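Local coordinates for protein tRNA modification GTPase MnmE (Chlorobium tepidum, PDB 3GEE) that hydrolyses GTP and probably takes part in adding a carboxymethylaminomethyl group to the wobble uridine (U34) of certain tRNAs, at residues A20-V25 / I32-G37; D45-K50 / R113-N118; V80-F85 / Q95-T100. All coordinates share one frame; numbering follows the deposited sequence.

One beta sheet, with helices covering one face and folinic acid bound on the other, ties the three contacts together. Interactions 1 and 3 are hairpins of that sheet and adjoin each other: Val-33 and Gly-37 of strand 30-36 probably hydrogen-bond to Phe-99 and Gln-95. Both are buried, both reach the same folinic acid molecule and the second subunit, and their chemistry mixes backbone bonding with polar ligand binding. Interaction 2 instead joins two helix ends on the apolar face. It packs apolar groups inside while its polar rim meets solvent. Phe-48 and Met-115 pass from it onto Phe-99 of interaction 3, and Met-115 also meets Ile-35 of strand 30-36.

Interaction 1. Residues A20-V25 / I32-G37; sequences AIATPV and IVRISG. With FON (N-{[4-({[(6R)-2-amino-5-formyl-4-oxo-1,4,5,6,7,8-hexahydropteridin-6-yl]methyl}amino)phenyl]carbonyl}-L-glutamic acid), chain C.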
loop_
_atom_site.group_PDB
_atom_site.type_symbol
_atom_site.label_atom_id
_atom_site.label_comp_id
_atom_site.label_asym_id
_atom_site.label_seq_id
_atom_site.Cartn_x
_atom_site.Cartn_y
_atom_site.Cartn_z
ATOM N N ALA A 20 -8.895 10.894 -5.041
ATOM C CA ALA A 20 -7.691 10.488 -4.329
ATOM C C ALA A 20 -7.513 8.976 -4.334
ATOM O O ALA A 20 -8.490 8.226 -4.274
ATOM C CB ALA A 20 -7.733 10.986 -2.906
ATOM N N ILE A 21 -6.259 8.536 -4.415
ATOM C CA ILE A 21 -5.890 7.150 -4.156
ATOM C C ILE A 21 -6.132 6.967 -2.670
ATOM O O ILE A 21 -5.674 7.781 -1.875
ATOM C CB ILE A 21 -4.392 6.913 -4.433
ATOM C CG1 ILE A 21 -3.936 7.649 -5.710
ATOM C CG2 ILE A 21 -4.064 5.438 -4.422
ATOM C CD1 ILE A 21 -3.807 6.804 -6.956
ATOM N N ALA A 22 -6.864 5.928 -2.286
ATOM C CA ALA A 22 -7.290 5.780 -0.891
ATOM C C ALA A 22 -6.535 4.674 -0.170
ATOM O O ALA A 22 -6.587 4.563 1.060
ATOM C CB ALA A 22 -8.788 5.538 -0.818
ATOM N N THR A 23 -5.836 3.863 -0.955
ATOM C CA THR A 23 -5.064 2.728 -0.460
ATOM C C THR A 23 -3.567 3.066 -0.388
ATOM O O THR A 23 -3.124 4.030 -1.015
ATOM C CB THR A 23 -5.281 1.532 -1.381
ATOM O OG1 THR A 23 -5.120 1.952 -2.746
ATOM C CG2 THR A 23 -6.683 0.989 -1.180
ATOM N N PRO A 24 -2.782 2.286 0.384
ATOM C CA PRO A 24 -1.355 2.585 0.525
ATOM C C PRO A 24 -0.619 2.498 -0.799
ATOM O O PRO A 24 -0.984 1.704 -1.659
ATOM C CB PRO A 24 -0.851 1.482 1.462
ATOM C CG PRO A 24 -2.042 1.022 2.185
ATOM C CD PRO A 24 -3.156 1.104 1.177
ATOM N N VAL A 25 0.409 3.322 -0.951
ATOM C CA VAL A 25 1.267 3.303 -2.132
ATOM C C VAL A 25 1.907 1.927 -2.290
ATOM O O VAL A 25 2.289 1.294 -1.300
ATOM C CB VAL A 25 2.395 4.355 -2.014
ATOM C CG1 VAL A 25 3.049 4.593 -3.372
ATOM C CG2 VAL A 25 1.853 5.662 -1.446
ATOM N N ILE A 32 -7.957 1.348 -4.391
ATOM C CA ILE A 32 -9.207 2.100 -4.406
ATOM C C ILE A 32 -8.953 3.578 -4.714
ATOM O O ILE A 32 -8.292 4.276 -3.937
ATOM C CB ILE A 32 -9.928 2.034 -3.037
ATOM C CG1 ILE A 32 -10.247 0.596 -2.643
ATOM C CG2 ILE A 32 -11.195 2.892 -3.044
ATOM C CD1 ILE A 32 -10.520 0.439 -1.160
ATOM N N VAL A 33 -9.473 4.055 -5.840
ATOM C CA VAL A 33 -9.568 5.492 -6.068
ATOM C C VAL A 33 -10.957 5.911 -5.606
ATOM O O VAL A 33 -11.959 5.348 -6.076
ATOM C CB VAL A 33 -9.371 5.875 -7.551
ATOM C CG1 VAL A 33 -9.622 7.361 -7.750
ATOM C CG2 VAL A 33 -7.963 5.510 -8.024
ATOM N N ARG A 34 -11.032 6.867 -4.676
ATOM C CA ARG A 34 -12.343 7.325 -4.187
ATOM C C ARG A 34 -12.628 8.795 -4.467
ATOM O O ARG A 34 -11.850 9.675 -4.106
ATOM C CB ARG A 34 -12.589 6.956 -2.710
ATOM C CG ARG A 34 -11.623 7.536 -1.704
ATOM C CD ARG A 34 -12.368 8.129 -0.513
ATOM N NE ARG A 34 -12.767 7.165 0.513
ATOM C CZ ARG A 34 -12.479 7.290 1.808
ATOM N NH1 ARG A 34 -11.781 8.325 2.256
ATOM N NH2 ARG A 34 -12.896 6.376 2.666
ATOM N N ILE A 35 -13.748 9.051 -5.139
ATOM C CA ILE A 35 -14.149 10.416 -5.476
ATOM C C ILE A 35 -15.438 10.812 -4.760
ATOM O O ILE A 35 -16.291 9.965 -4.505
ATOM C CB ILE A 35 -14.256 10.621 -7.000
ATOM C CG1 ILE A 35 -15.563 10.060 -7.553
ATOM C CG2 ILE A 35 -13.091 9.944 -7.693
ATOM C CD1 ILE A 35 -15.897 10.548 -8.974
ATOM N N SER A 36 -15.560 12.093 -4.422
ATOM C CA SER A 36 -16.684 12.580 -3.629
ATOM C C SER A 36 -17.008 14.028 -3.956
ATOM O O SER A 36 -16.142 14.777 -4.403
ATOM C CB SER A 36 -16.389 12.440 -2.133
ATOM O OG SER A 36 -17.467 12.924 -1.346
ATOM N N GLY A 37 -18.261 14.418 -3.741
ATOM C CA GLY A 37 -18.684 15.790 -3.986
ATOM C C GLY A 37 -19.783 15.958 -5.013
ATOM O O GLY A 37 -20.349 14.986 -5.506
HETATM N N1 FON C . -15.141 0.989 2.892
HETATM C C2 FON C . -15.491 1.693 1.797
HETATM N NA2 FON C . -15.679 1.031 0.625
HETATM N N3 FON C . -15.661 3.041 1.826
HETATM C C4 FON C . -15.493 3.767 2.953
HETATM O O4 FON C . -15.666 5.004 2.910
HETATM C C4A FON C . -15.091 3.037 4.191
HETATM N N5 FON C . -14.884 3.549 5.477
HETATM C C6 FON C . -15.442 2.641 6.496
HETATM C C7 FON C . -14.431 1.501 6.492
HETATM N N8 FON C . -14.569 0.861 5.191
HETATM C C8A FON C . -14.932 1.571 4.084
HETATM C C9 FON C . -15.668 3.246 7.884
HETATM N N10 FON C . -16.435 4.484 7.838
HETATM C C11 FON C . -20.255 5.238 6.329
HETATM C C12 FON C . -19.936 5.463 7.667
HETATM C C13 FON C . -18.656 5.203 8.153
HETATM C C14 FON C . -17.673 4.694 7.309
HETATM C C15 FON C . -17.987 4.481 5.958
HETATM C C16 FON C . -19.270 4.742 5.468
HETATM C C FON C . -21.656 5.544 5.859
HETATM O O FON C . -21.993 5.250 4.723
HETATM N N FON C . -22.481 6.155 6.720
HETATM C CA FON C . -23.918 5.947 6.876
HETATM C CB FON C . -24.247 4.535 7.376
HETATM C CG FON C . -25.734 4.174 7.290
HETATM C CD FON C . -25.927 2.718 6.910
HETATM O OE1 FON C . -25.818 2.395 5.703
HETATM O OE2 FON C . -26.196 1.883 7.810
HETATM C CT FON C . -24.470 6.971 7.832
HETATM O O1 FON C . -25.528 7.576 7.538
HETATM O O2 FON C . -23.841 7.183 8.895
HETATM C CP1 FON C . -14.276 4.636 5.697
HETATM O O3 FON C . -13.236 4.648 6.333
#
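Ile-21 and Val-33 face each other as an antiparallel, non-hydrogen-bonded pair, their CA atoms 4.5 Å apart, in the beta hairpin of strands 18-21 and 30-36. Backbone bonds flank the pair: Arg-34 N donates to Ala-20 O at 2.9 Å, and Ala-22 N to Ile-32 O at 2.7 Å. The return bond from Ala-20 N to Arg-34 O is weak. Where 20-25 leaves the strand, a side chain takes over from the backbone, and Ile-32 N makes a weak bond to Thr-23 OG1 at 3.3 Å. A chi1 of 48° sets that hydroxyl between the backbone N and the carbonyl carbon of Thr-23. The methyl CG2 of Thr-23 lies 3.9 Å from Ile-32 CG1, the two side chains crossing at about a right angle.

The sheet here separates two kinds of surface. On the side of Ala-20 and Arg-34, the aliphatic start of Arg-34 rests against Ala-22 across the hairpin, Arg-34 CG lying 3.6 Å from Ala-22 CB. Beyond CG the chain is bent at chi2 and chi3. At its end Arg-34 NH2 donates a weak bond to O4 of folinic acid at 3.1 Å. The formyl carbon CP1 of the same ligand stands at the guanidinium edge, in its plane. This fits the predicted folate-binding role of Arg-34. Glu-98 forms a long, weak ion pair with it and may partly offset the like charge of Lys-476 nearby.

On the opposite face Ile-21 and Val-33 are covered by helix 105-117, through Val-108, Val-111 and Leu-112. Strand 30-36 continues the sheet into strand 96-102, and Thr-23 packs on Leu-30 of the second subunit, which places the hairpin at the dimer interface.

Interaction 2. Residues D45-K50 / R113-N118; sequences DRVFRK and RLMLDN
Val-47 packs against Leu-114, Met-115 and Asn-118 where the ends of two helices, 40-47 and 105-117, meet over one face of the sheet in the folate-binding fold of the N-terminal domain. It is a mainly apolar contact between two helix C-termini, with the Asn-118 amide as part of the packing. Val-47 and Leu-114 reach toward each other tip to tip, CB of the valine lying 3.8 Å from CD2 of the leucine. Met-115 arrives differently: its CB starts away from 45-50, but the chain is bent at chi2 and chi3, and CE lies 3.7 Å from Val-47 CG2. The third wall is the amide of Asn-118, whose ND2 lies 3.4 Å from Val-47 CG1. Beneath this group the sheet supplies further cover, with Leu-70 touching both Val-47 and Leu-114, and Phe-99 touching Met-115.

Toward solvent, the bent side chain of Arg-46 reaches the end of helix 105-117. Its NH1 comes to 3.3 Å from Asn-118 OD1, which sits at the guanidinium edge near its plane, while the guanidinium and amide planes are 57° apart. Asn-118 is the first residue to leave the helical conformation, and its side chain folds back on the last turn. There ND2 donates to Leu-114 O at 3.1 Å with an N-H...O angle of 157°, the acceptor lying close to the amide plane.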
loop_
_atom_site.group_PDB
_atom_site.type_symbol
_atom_site.label_atom_id
_atom_site.label_comp_id
_atom_site.label_asym_id
_atom_site.label_seq_id
_atom_site.Cartn_x
_atom_site.Cartn_y
_atom_site.Cartn_z
ATOM N N ASP A 45 -19.932 8.644 -14.745
ATOM C CA ASP A 45 -20.624 8.117 -15.913
ATOM C C ASP A 45 -19.965 8.471 -17.239
ATOM O O ASP A 45 -20.144 7.759 -18.226
ATOM C CB ASP A 45 -22.085 8.565 -15.909
ATOM C CG ASP A 45 -22.996 7.577 -15.202
ATOM O OD1 ASP A 45 -22.713 6.357 -15.236
ATOM O OD2 ASP A 45 -24.008 8.022 -14.625
ATOM N N ARG A 46 -19.203 9.561 -17.264
ATOM C CA ARG A 46 -18.502 9.960 -18.483
ATOM C C ARG A 46 -17.415 8.951 -18.837
ATOM O O ARG A 46 -17.093 8.766 -20.009
ATOM C CB ARG A 46 -17.880 11.354 -18.353
ATOM C CG ARG A 46 -18.853 12.480 -18.046
ATOM C CD ARG A 46 -18.432 13.752 -18.766
ATOM N NE ARG A 46 -18.426 14.927 -17.893
ATOM C CZ ARG A 46 -17.330 15.461 -17.351
ATOM N NH1 ARG A 46 -16.128 14.935 -17.584
ATOM N NH2 ARG A 46 -17.432 16.532 -16.573
ATOM N N VAL A 47 -16.866 8.290 -17.818
ATOM C CA VAL A 47 -15.735 7.383 -18.004
ATOM C C VAL A 47 -16.037 5.909 -17.696
ATOM O O VAL A 47 -15.400 5.017 -18.261
ATOM C CB VAL A 47 -14.484 7.858 -17.220
ATOM C CG1 VAL A 47 -13.995 9.195 -17.756
ATOM C CG2 VAL A 47 -14.772 7.951 -15.731
ATOM N N PHE A 48 -16.997 5.652 -16.808
ATOM C CA PHE A 48 -17.393 4.282 -16.481
ATOM C C PHE A 48 -18.369 3.725 -17.519
ATOM O O PHE A 48 -19.258 4.433 -17.979
ATOM C CB PHE A 48 -18.005 4.218 -15.078
ATOM C CG PHE A 48 -18.348 2.823 -14.627
ATOM C CD1 PHE A 48 -17.385 2.013 -14.030
ATOM C CD2 PHE A 48 -19.636 2.318 -14.797
ATOM C CE1 PHE A 48 -17.701 0.722 -13.615
ATOM C CE2 PHE A 48 -19.959 1.031 -14.387
ATOM C CZ PHE A 48 -18.995 0.230 -13.795
ATOM N N ARG A 49 -18.190 2.460 -17.886
ATOM C CA ARG A 49 -19.080 1.779 -18.825
ATOM C C ARG A 49 -19.402 0.390 -18.300
ATOM O O ARG A 49 -18.525 -0.469 -18.258
ATOM C CB ARG A 49 -18.433 1.640 -20.206
ATOM C CG ARG A 49 -18.253 2.926 -20.993
ATOM C CD ARG A 49 -17.810 2.597 -22.412
ATOM N NE ARG A 49 -17.150 3.716 -23.082
ATOM C CZ ARG A 49 -16.517 3.622 -24.250
ATOM N NH1 ARG A 49 -16.452 2.458 -24.887
ATOM N NH2 ARG A 49 -15.944 4.694 -24.783
ATOM N N LYS A 50 -20.656 0.176 -17.905
ATOM C CA LYS A 50 -21.104 -1.107 -17.355
ATOM C C LYS A 50 -20.930 -2.207 -18.395
ATOM O O LYS A 50 -21.302 -2.030 -19.556
ATOM C CB LYS A 50 -22.561 -0.999 -16.900
ATOM C CG LYS A 50 -22.956 -1.937 -15.769
ATOM C CD LYS A 50 -23.825 -1.194 -14.750
ATOM C CE LYS A 50 -24.708 -2.127 -13.925
ATOM N NZ LYS A 50 -23.941 -3.157 -13.164
ATOM N N ARG A 113 -5.735 9.960 -12.605
ATOM C CA ARG A 113 -5.620 10.988 -13.629
ATOM C C ARG A 113 -6.925 11.126 -14.406
ATOM O O ARG A 113 -7.347 12.237 -14.725
ATOM C CB ARG A 113 -4.474 10.671 -14.588
ATOM C CG ARG A 113 -3.806 11.912 -15.154
ATOM C CD ARG A 113 -3.636 11.837 -16.669
ATOM N NE ARG A 113 -2.894 10.659 -17.121
ATOM C CZ ARG A 113 -2.557 10.422 -18.388
ATOM N NH1 ARG A 113 -1.883 9.320 -18.698
ATOM N NH2 ARG A 113 -2.890 11.283 -19.346
ATOM N N LEU A 114 -7.557 9.990 -14.699
ATOM C CA LEU A 114 -8.804 9.961 -15.458
ATOM C C LEU A 114 -9.890 10.761 -14.741
ATOM O O LEU A 114 -10.559 11.601 -15.351
ATOM C CB LEU A 114 -9.253 8.518 -15.701
ATOM C CG LEU A 114 -10.423 8.279 -16.653
ATOM C CD1 LEU A 114 -10.066 8.666 -18.069
ATOM C CD2 LEU A 114 -10.846 6.828 -16.605
ATOM N N MET A 115 -10.042 10.497 -13.444
ATOM C CA MET A 115 -10.898 11.288 -12.568
ATOM C C MET A 115 -10.541 12.771 -12.614
ATOM O O MET A 115 -11.420 13.623 -12.760
ATOM C CB MET A 115 -10.782 10.774 -11.132
ATOM C CG MET A 115 -11.784 9.683 -10.721
ATOM S SD MET A 115 -12.487 8.636 -12.017
ATOM C CE MET A 115 -13.793 9.698 -12.635
ATOM N N LEU A 116 -9.249 13.071 -12.505
ATOM C CA LEU A 116 -8.764 14.446 -12.453
ATOM C C LEU A 116 -8.993 15.199 -13.756
ATOM O O LEU A 116 -9.242 16.405 -13.743
ATOM C CB LEU A 116 -7.278 14.474 -12.090
ATOM C CG LEU A 116 -6.868 14.068 -10.673
ATOM C CD1 LEU A 116 -5.374 13.878 -10.595
ATOM C CD2 LEU A 116 -7.327 15.091 -9.648
ATOM N N ASP A 117 -8.904 14.487 -14.876
ATOM C CA ASP A 117 -9.134 15.075 -16.194
ATOM C C ASP A 117 -10.617 15.273 -16.485
ATOM O O ASP A 117 -10.990 16.090 -17.326
ATOM C CB ASP A 117 -8.524 14.196 -17.283
ATOM C CG ASP A 117 -7.017 14.299 -17.343
ATOM O OD1 ASP A 117 -6.495 15.430 -17.307
ATOM O OD2 ASP A 117 -6.355 13.245 -17.441
ATOM N N ASN A 118 -11.456 14.514 -15.790
ATOM C CA ASN A 118 -12.886 14.537 -16.049
ATOM C C ASN A 118 -13.700 15.125 -14.899
ATOM O O ASN A 118 -14.725 14.572 -14.504
ATOM C CB ASN A 118 -13.376 13.137 -16.444
ATOM C CG ASN A 118 -13.006 12.775 -17.875
ATOM O OD1 ASN A 118 -13.621 13.255 -18.833
ATOM N ND2 ASN A 118 -11.996 11.925 -18.025
#

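Interaction 3. Residues V80-F85 / Q95-T100; sequences VIALVF and QMVEFT. With FON (N-{[4-({[(6R)-2-amino-5-formyl-4-oxo-1,4,5,6,7,8-hexahydropteridin-6-yl]methyl}amino)phenyl]carbonyl}-L-glutamic acid), chain B; FON (N-{[4-({[(6R)-2-amino-5-formyl-4-oxo-1,4,5,6,7,8-hexahydropteridin-6-yl]methyl}amino)phenyl]carbonyl}-L-glutamic acid), chain C.
Phe-85 N donates to Met-96 O at 2.8 Å, one of the backbone bonds that join strands 76-85 and 96-102 into an antiparallel beta hairpin. At its far end Ile-81 N donates weakly to Thr-100 O, which also faces N8 of one folinic acid (chain B) in a bond whose very short length is doubtful at this resolution. The apolar face holds Ala-82, whose CB meets CE1 of Phe-99 at 4.0 Å, while Val-97 CG2 covers one face of that ring toward its rim. On the folate side, CE1 of the Phe-85 ring lies 3.6 Å from CD of Glu-98, ring and carboxylate planes 63° apart. The ring also stacks edge-to-face with Tyr-63 and packs on Ile-81 of the second subunit. An alanine in place of Phe-85 would probably open a gap beside the Glu-98 carboxylate and leave Tyr-63 without its edge-to-face partner. Glu-98 binds the ligand here, in line with its predicted role: its chain extends beyond CG, and amino group NA2 of the second folinic acid (chain C) donates to Glu-98 OE1 at 2.6 Å.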
loop_
_atom_site.group_PDB
_atom_site.type_symbol
_atom_site.label_atom_id
_atom_site.label_comp_id
_atom_site.label_asym_id
_atom_site.label_seq_id
_atom_site.Cartn_x
_atom_site.Cartn_y
_atom_site.Cartn_z
ATOM N N VAL A 80 -12.750 -2.341 -13.560
ATOM C CA VAL A 80 -12.939 -1.988 -12.145
ATOM C C VAL A 80 -14.300 -2.416 -11.600
ATOM O O VAL A 80 -15.094 -3.030 -12.315
ATOM C CB VAL A 80 -12.737 -0.473 -11.904
ATOM C CG1 VAL A 80 -11.399 -0.017 -12.480
ATOM C CG2 VAL A 80 -13.887 0.337 -12.500
ATOM N N ILE A 81 -14.542 -2.109 -10.326
ATOM C CA ILE A 81 -15.865 -2.239 -9.722
ATOM C C ILE A 81 -16.226 -0.923 -9.051
ATOM O O ILE A 81 -15.509 -0.450 -8.156
ATOM C CB ILE A 81 -15.957 -3.422 -8.727
ATOM C CG1 ILE A 81 -16.061 -4.737 -9.504
ATOM C CG2 ILE A 81 -17.148 -3.252 -7.777
ATOM C CD1 ILE A 81 -16.320 -5.966 -8.658
ATOM N N ALA A 82 -17.320 -0.316 -9.502
ATOM C CA ALA A 82 -17.740 0.969 -8.957
ATOM C C ALA A 82 -18.722 0.750 -7.821
ATOM O O ALA A 82 -19.635 -0.071 -7.932
ATOM C CB ALA A 82 -18.340 1.848 -10.039
ATOM N N LEU A 83 -18.515 1.466 -6.720
ATOM C CA LEU A 83 -19.421 1.400 -5.586
ATOM C C LEU A 83 -20.097 2.746 -5.405
ATOM O O LEU A 83 -19.452 3.736 -5.039
ATOM C CB LEU A 83 -18.688 0.990 -4.308
ATOM C CG LEU A 83 -19.522 0.699 -3.055
ATOM C CD1 LEU A 83 -20.715 -0.185 -3.364
ATOM C CD2 LEU A 83 -18.664 0.052 -1.987
ATOM N N VAL A 84 -21.400 2.774 -5.669
ATOM C CA VAL A 84 -22.185 3.992 -5.538
ATOM C C VAL A 84 -22.597 4.194 -4.078
ATOM O O VAL A 84 -23.004 3.246 -3.405
ATOM C CB VAL A 84 -23.431 3.952 -6.473
ATOM C CG1 VAL A 84 -24.291 5.193 -6.300
ATOM C CG2 VAL A 84 -23.003 3.801 -7.936
ATOM N N PHE A 85 -22.436 5.425 -3.597
ATOM C CA PHE A 85 -22.975 5.860 -2.313
ATOM C C PHE A 85 -23.756 7.127 -2.590
ATOM O O PHE A 85 -23.336 7.957 -3.408
ATOM C CB PHE A 85 -21.877 6.226 -1.320
ATOM C CG PHE A 85 -21.011 5.085 -0.892
ATOM C CD1 PHE A 85 -19.830 4.795 -1.575
ATOM C CD2 PHE A 85 -21.336 4.338 0.226
ATOM C CE1 PHE A 85 -19.005 3.753 -1.173
ATOM C CE2 PHE A 85 -20.516 3.293 0.639
ATOM C CZ PHE A 85 -19.344 3.003 -0.063
ATOM N N GLN A 95 -22.399 12.628 -2.083
ATOM C CA GLN A 95 -22.385 11.718 -3.206
ATOM C C GLN A 95 -20.969 11.240 -3.497
ATOM O O GLN A 95 -20.074 12.038 -3.786
ATOM C CB GLN A 95 -22.957 12.437 -4.421
ATOM C CG GLN A 95 -23.260 11.546 -5.590
ATOM C CD GLN A 95 -24.313 12.146 -6.482
ATOM O OE1 GLN A 95 -24.003 12.712 -7.534
ATOM N NE2 GLN A 95 -25.577 12.043 -6.063
ATOM N N MET A 96 -20.761 9.934 -3.426
ATOM C CA MET A 96 -19.470 9.394 -3.808
ATOM C C MET A 96 -19.538 8.057 -4.512
ATOM O O MET A 96 -20.430 7.245 -4.258
ATOM C CB MET A 96 -18.500 9.347 -2.618
ATOM C CG MET A 96 -19.038 8.783 -1.321
ATOM S SD MET A 96 -17.912 9.197 0.035
ATOM C CE MET A 96 -16.556 8.050 -0.259
ATOM N N VAL A 97 -18.591 7.860 -5.423
ATOM C CA VAL A 97 -18.333 6.547 -6.002
ATOM C C VAL A 97 -16.898 6.160 -5.684
ATOM O O VAL A 97 -16.036 7.028 -5.562
ATOM C CB VAL A 97 -18.651 6.490 -7.520
ATOM C CG1 VAL A 97 -18.303 7.788 -8.197
ATOM C CG2 VAL A 97 -17.954 5.320 -8.192
ATOM N N GLU A 98 -16.668 4.861 -5.503
ATOM C CA GLU A 98 -15.349 4.325 -5.177
ATOM C C GLU A 98 -14.969 3.234 -6.165
ATOM O O GLU A 98 -15.502 2.113 -6.123
ATOM C CB GLU A 98 -15.324 3.739 -3.766
ATOM C CG GLU A 98 -15.501 4.734 -2.643
ATOM C CD GLU A 98 -15.413 4.084 -1.275
ATOM O OE1 GLU A 98 -15.415 2.832 -1.204
ATOM O OE2 GLU A 98 -15.338 4.831 -0.268
ATOM N N PHE A 99 -14.045 3.560 -7.060
ATOM C CA PHE A 99 -13.523 2.575 -7.983
ATOM C C PHE A 99 -12.453 1.766 -7.272
ATOM O O PHE A 99 -11.505 2.329 -6.729
ATOM C CB PHE A 99 -12.935 3.265 -9.205
ATOM C CG PHE A 99 -13.920 4.102 -9.949
ATOM C CD1 PHE A 99 -14.748 3.533 -10.911
ATOM C CD2 PHE A 99 -14.032 5.457 -9.684
ATOM C CE1 PHE A 99 -15.667 4.300 -11.604
ATOM C CE2 PHE A 99 -14.955 6.234 -10.371
ATOM C CZ PHE A 99 -15.770 5.652 -11.335
ATOM N N THR A 100 -12.610 0.452 -7.233
ATOM C CA THR A 100 -11.498 -0.358 -6.797
ATOM C C THR A 100 -10.967 -1.087 -8.022
ATOM O O THR A 100 -11.692 -1.848 -8.661
ATOM C CB THR A 100 -11.815 -1.300 -5.601
ATOM O OG1 THR A 100 -11.662 -2.664 -5.996
ATOM C CG2 THR A 100 -13.203 -1.045 -5.028
HETATM N N1 FON B . -12.837 -4.602 -7.254
HETATM C C2 FON B . -13.313 -5.412 -6.288
HETATM N NA2 FON B . -14.001 -4.864 -5.252
HETATM N N3 FON B . -13.127 -6.758 -6.315
HETATM C C4 FON B . -12.454 -7.376 -7.310
HETATM O O4 FON B . -12.320 -8.618 -7.273
HETATM C C4A FON B . -11.894 -6.522 -8.398
HETATM N N5 FON B . -11.191 -6.916 -9.542
HETATM C C6 FON B . -11.625 -6.136 -10.716
HETATM C C7 FON B . -10.978 -4.782 -10.454
HETATM N N8 FON B . -11.653 -4.247 -9.280
HETATM C C8A FON B . -12.143 -5.067 -8.305
HETATM C C9 FON B . -11.267 -6.724 -12.084
HETATM N N10 FON B . -11.681 -8.114 -12.222
HETATM C C11 FON B . -15.465 -9.850 -11.898
HETATM C C12 FON B . -14.715 -9.938 -13.069
HETATM C C13 FON B . -13.454 -9.349 -13.159
HETATM C C14 FON B . -12.928 -8.645 -12.080
HETATM C C15 FON B . -13.675 -8.570 -10.894
HETATM C C16 FON B . -14.938 -9.159 -10.802
HETATM C C FON B . -16.820 -10.512 -11.858
HETATM O O FON B . -17.545 -10.355 -10.887
HETATM N N FON B . -17.171 -11.274 -12.903
HETATM C CA FON B . -18.500 -11.424 -13.489
HETATM C CB FON B . -19.004 -10.120 -14.119
HETATM C CG FON B . -20.489 -10.142 -14.496
HETATM C CD FON B . -21.142 -8.795 -14.249
HETATM O OE1 FON B . -21.483 -8.503 -13.078
HETATM O OE2 FON B . -21.326 -8.020 -15.219
HETATM C CT FON B . -18.467 -12.516 -14.527
HETATM O O1 FON B . -19.381 -13.374 -14.540
HETATM O O2 FON B . -17.518 -12.524 -15.344
HETATM C CP1 FON B . -10.295 -7.809 -9.528
HETATM O O3 FON B . -9.144 -7.538 -9.822
HETATM N N1 FON C . -15.141 0.989 2.892
HETATM C C2 FON C . -15.491 1.693 1.797
HETATM N NA2 FON C . -15.679 1.031 0.625
HETATM N N3 FON C . -15.661 3.041 1.826
HETATM C C4 FON C . -15.493 3.767 2.953
HETATM O O4 FON C . -15.666 5.004 2.910
HETATM C C4A FON C . -15.091 3.037 4.191
HETATM N N5 FON C . -14.884 3.549 5.477
HETATM C C6 FON C . -15.442 2.641 6.496
HETATM C C7 FON C . -14.431 1.501 6.492
HETATM N N8 FON C . -14.569 0.861 5.191
HETATM C C8A FON C . -14.932 1.571 4.084
HETATM C C9 FON C . -15.668 3.246 7.884
HETATM N N10 FON C . -16.435 4.484 7.838
HETATM C C11 FON C . -20.255 5.238 6.329
HETATM C C12 FON C . -19.936 5.463 7.667
HETATM C C13 FON C . -18.656 5.203 8.153
HETATM C C14 FON C . -17.673 4.694 7.309
HETATM C C15 FON C . -17.987 4.481 5.958
HETATM C C16 FON C . -19.270 4.742 5.468
HETATM C C FON C . -21.656 5.544 5.859
HETATM O O FON C . -21.993 5.250 4.723
HETATM N N FON C . -22.481 6.155 6.720
HETATM C CA FON C . -23.918 5.947 6.876
HETATM C CB FON C . -24.247 4.535 7.376
HETATM C CG FON C . -25.734 4.174 7.290
HETATM C CD FON C . -25.927 2.718 6.910
HETATM O OE1 FON C . -25.818 2.395 5.703
HETATM O OE2 FON C . -26.196 1.883 7.810
HETATM C CT FON C . -24.470 6.971 7.832
HETATM O O1 FON C . -25.528 7.576 7.538
HETATM O O2 FON C . -23.841 7.183 8.895
HETATM C CP1 FON C . -14.276 4.636 5.697
HETATM O O3 FON C . -13.236 4.648 6.333
#